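Local coordinates for putative iron-regulated protein A (Parabacteroides distasonis ATCC 8503, PDB 4ECG) that binds calcium ions and, as an imelysin-like member of peptidase family M75, is a putative iron-regulated protein whose precise role is not established, at residues Asp50-Met55 / Ser186-Leu191. Residues are numbered along the deposited sequence; the frame is centred on the assembly and turned at random.
Sequences DMLTKM and SDTQDL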
loop_
_atom_site.group_PDB
_atom_site.type_symbol
_atom_site.label_atom_id
_atom_site.label_comp_id
_atom_site.label_asym_id
_atom_site.label_seq_id
_atom_site.Cartn_x
_atom_site.Cartn_y
_atom_site.Cartn_z
ATOM N N ASP A 50 -0.186 7.017 -12.249
ATOM C CA ASP A 50 1.237 6.684 -12.304
ATOM C C ASP A 50 1.318 5.172 -12.174
ATOM O O ASP A 50 2.117 4.532 -12.853
ATOM C CB ASP A 50 1.988 7.377 -11.149
ATOM C CG ASP A 50 3.508 7.052 -11.076
ATOM O OD1 ASP A 50 4.205 7.030 -12.126
ATOM O OD2 ASP A 50 4.018 6.872 -9.921
HETATM N N MSE A 51 0.507 4.602 -11.286
HETATM C CA MSE A 51 0.425 3.141 -11.184
HETATM C C MSE A 51 0.026 2.491 -12.553
HETATM O O MSE A 51 0.660 1.526 -12.971
HETATM C CB MSE A 51 -0.543 2.713 -10.093
HETATM C CG MSE A 51 -0.330 1.241 -9.648
HETATM SE SE MSE A 51 -1.633 0.745 -8.340
HETATM C CE MSE A 51 -1.239 -1.183 -8.474
ATOM N N LEU A 52 -0.987 3.012 -13.253
ATOM C CA LEU A 52 -1.416 2.367 -14.491
ATOM C C LEU A 52 -0.265 2.440 -15.495
ATOM O O LEU A 52 0.054 1.433 -16.133
ATOM C CB LEU A 52 -2.721 2.941 -15.071
ATOM C CG LEU A 52 -3.233 2.357 -16.402
ATOM C CD1 LEU A 52 -3.427 0.844 -16.334
ATOM C CD2 LEU A 52 -4.509 3.058 -16.873
ATOM N N THR A 53 0.393 3.600 -15.579
ATOM C CA THR A 53 1.489 3.790 -16.533
ATOM C C THR A 53 2.579 2.772 -16.186
ATOM O O THR A 53 3.034 2.047 -17.055
ATOM C CB THR A 53 2.031 5.245 -16.554
ATOM O OG1 THR A 53 0.995 6.162 -16.960
ATOM C CG2 THR A 53 3.227 5.374 -17.498
ATOM N N LYS A 54 2.951 2.669 -14.910
ATOM C CA LYS A 54 4.050 1.800 -14.520
ATOM C C LYS A 54 3.657 0.319 -14.639
ATOM O O LYS A 54 4.525 -0.527 -14.913
ATOM C CB LYS A 54 4.557 2.087 -13.095
ATOM C CG LYS A 54 4.919 3.528 -12.740
ATOM C CD LYS A 54 6.364 3.846 -12.984
ATOM C CE LYS A 54 6.719 5.322 -12.743
ATOM N NZ LYS A 54 6.812 5.585 -11.291
HETATM N N MSE A 55 2.369 0.002 -14.431
HETATM C CA MSE A 55 1.874 -1.373 -14.583
HETATM C C MSE A 55 1.870 -1.830 -16.047
HETATM O O MSE A 55 2.204 -2.951 -16.337
HETATM C CB MSE A 55 0.492 -1.563 -13.946
HETATM C CG MSE A 55 0.046 -3.008 -13.854
HETATM SE SE MSE A 55 1.174 -4.082 -12.618
HETATM C CE MSE A 55 0.255 -3.600 -11.010
ATOM N N SER A 186 -4.954 -5.653 -15.327
ATOM C CA SER A 186 -6.401 -5.548 -15.409
ATOM C C SER A 186 -6.973 -4.897 -14.107
ATOM O O SER A 186 -7.841 -4.011 -14.178
ATOM C CB SER A 186 -6.966 -6.959 -15.612
ATOM O OG SER A 186 -8.340 -6.911 -15.601
ATOM N N ASP A 187 -6.484 -5.345 -12.942
ATOM C CA ASP A 187 -6.942 -4.849 -11.644
ATOM C C ASP A 187 -6.575 -3.365 -11.532
ATOM O O ASP A 187 -7.382 -2.557 -11.116
ATOM C CB ASP A 187 -6.354 -5.660 -10.466
ATOM C CG ASP A 187 -6.970 -7.092 -10.314
ATOM O OD1 ASP A 187 -8.056 -7.359 -10.904
ATOM O OD2 ASP A 187 -6.370 -7.953 -9.560
ATOM N N THR A 188 -5.380 -3.008 -11.987
ATOM C CA THR A 188 -4.900 -1.616 -12.000
ATOM C C THR A 188 -5.723 -0.715 -12.910
ATOM O O THR A 188 -6.070 0.381 -12.532
ATOM C CB THR A 188 -3.382 -1.532 -12.341
ATOM O OG1 THR A 188 -2.647 -2.426 -11.483
ATOM C CG2 THR A 188 -2.858 -0.102 -12.118
ATOM N N GLN A 189 -6.033 -1.188 -14.107
ATOM C CA GLN A 189 -6.992 -0.504 -14.959
ATOM C C GLN A 189 -8.301 -0.313 -14.219
ATOM O O GLN A 189 -8.846 0.777 -14.265
ATOM C CB GLN A 189 -7.247 -1.249 -16.287
ATOM C CG GLN A 189 -6.070 -1.121 -17.250
ATOM C CD GLN A 189 -6.047 -2.175 -18.354
ATOM O OE1 GLN A 189 -6.844 -3.125 -18.335
ATOM N NE2 GLN A 189 -5.113 -2.014 -19.323
ATOM N N ASP A 190 -8.809 -1.353 -13.548
ATOM C CA ASP A 190 -10.102 -1.228 -12.894
ATOM C C ASP A 190 -10.027 -0.175 -11.774
ATOM O O ASP A 190 -10.928 0.623 -11.617
ATOM C CB ASP A 190 -10.662 -2.585 -12.427
ATOM C CG ASP A 190 -11.129 -3.479 -13.610
ATOM O OD1 ASP A 190 -11.320 -2.941 -14.701
ATOM O OD2 ASP A 190 -11.267 -4.713 -13.466
ATOM N N LEU A 191 -8.911 -0.122 -11.075
ATOM C CA LEU A 191 -8.710 0.791 -9.963
ATOM C C LEU A 191 -8.751 2.238 -10.441
ATOM O O LEU A 191 -9.438 3.076 -9.855
ATOM C CB LEU A 191 -7.336 0.493 -9.304
ATOM C CG LEU A 191 -6.942 1.168 -8.000
ATOM C CD1 LEU A 191 -8.101 1.125 -6.989
ATOM C CD2 LEU A 191 -5.667 0.498 -7.439
#
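Thr188 of helix 171-196 packs among Met51, Leu52 and Met55 of helix 29-68, where two nearly antiparallel helices of the imelysin bundle meet. The local axes cross at -158°, 9.3 Å apart at closest approach. Thr188 CG2 lies 3.7 Å from Leu52 CA, so the methyl rests on the helix backbone. It also touches Met51 CG at 3.8 Å. CG2 stands anti to the backbone N of Thr188. This leaves OG1 beside that N, where it hydrogen-bonds to the carbonyl O of Met184, one turn earlier. Met51 and Met55 are selenomethionines. The methyls of both also lie in van der Waals contact with Thr188 OG1: Met55 CE at 3.2 Å and Met51 CE at 3.5 Å. The Met55 chain bends at chi2 (66°) and chi3 (84°) to bring CE there, while the Met51 chain runs extended beyond CG. Met51 SE meets Leu191 CD2 at 4.1 Å, the two side chains crossing at about a right angle. On the flank, Leu52 CD1 meets Gln189 CG at 3.4 Å. Trp88 of helix 71-89 touches both Met51 and Leu191, and Leu108 of helix 104-109 touches Thr188. The Met51 side chain lies about 8 Å from that of Asp109, a calcium ligand. The arrangement is interhelical side-chain packing in an all-helical bundle, with no hydrogen bond between the segments and one threonine hydroxyl satisfied within its own helix.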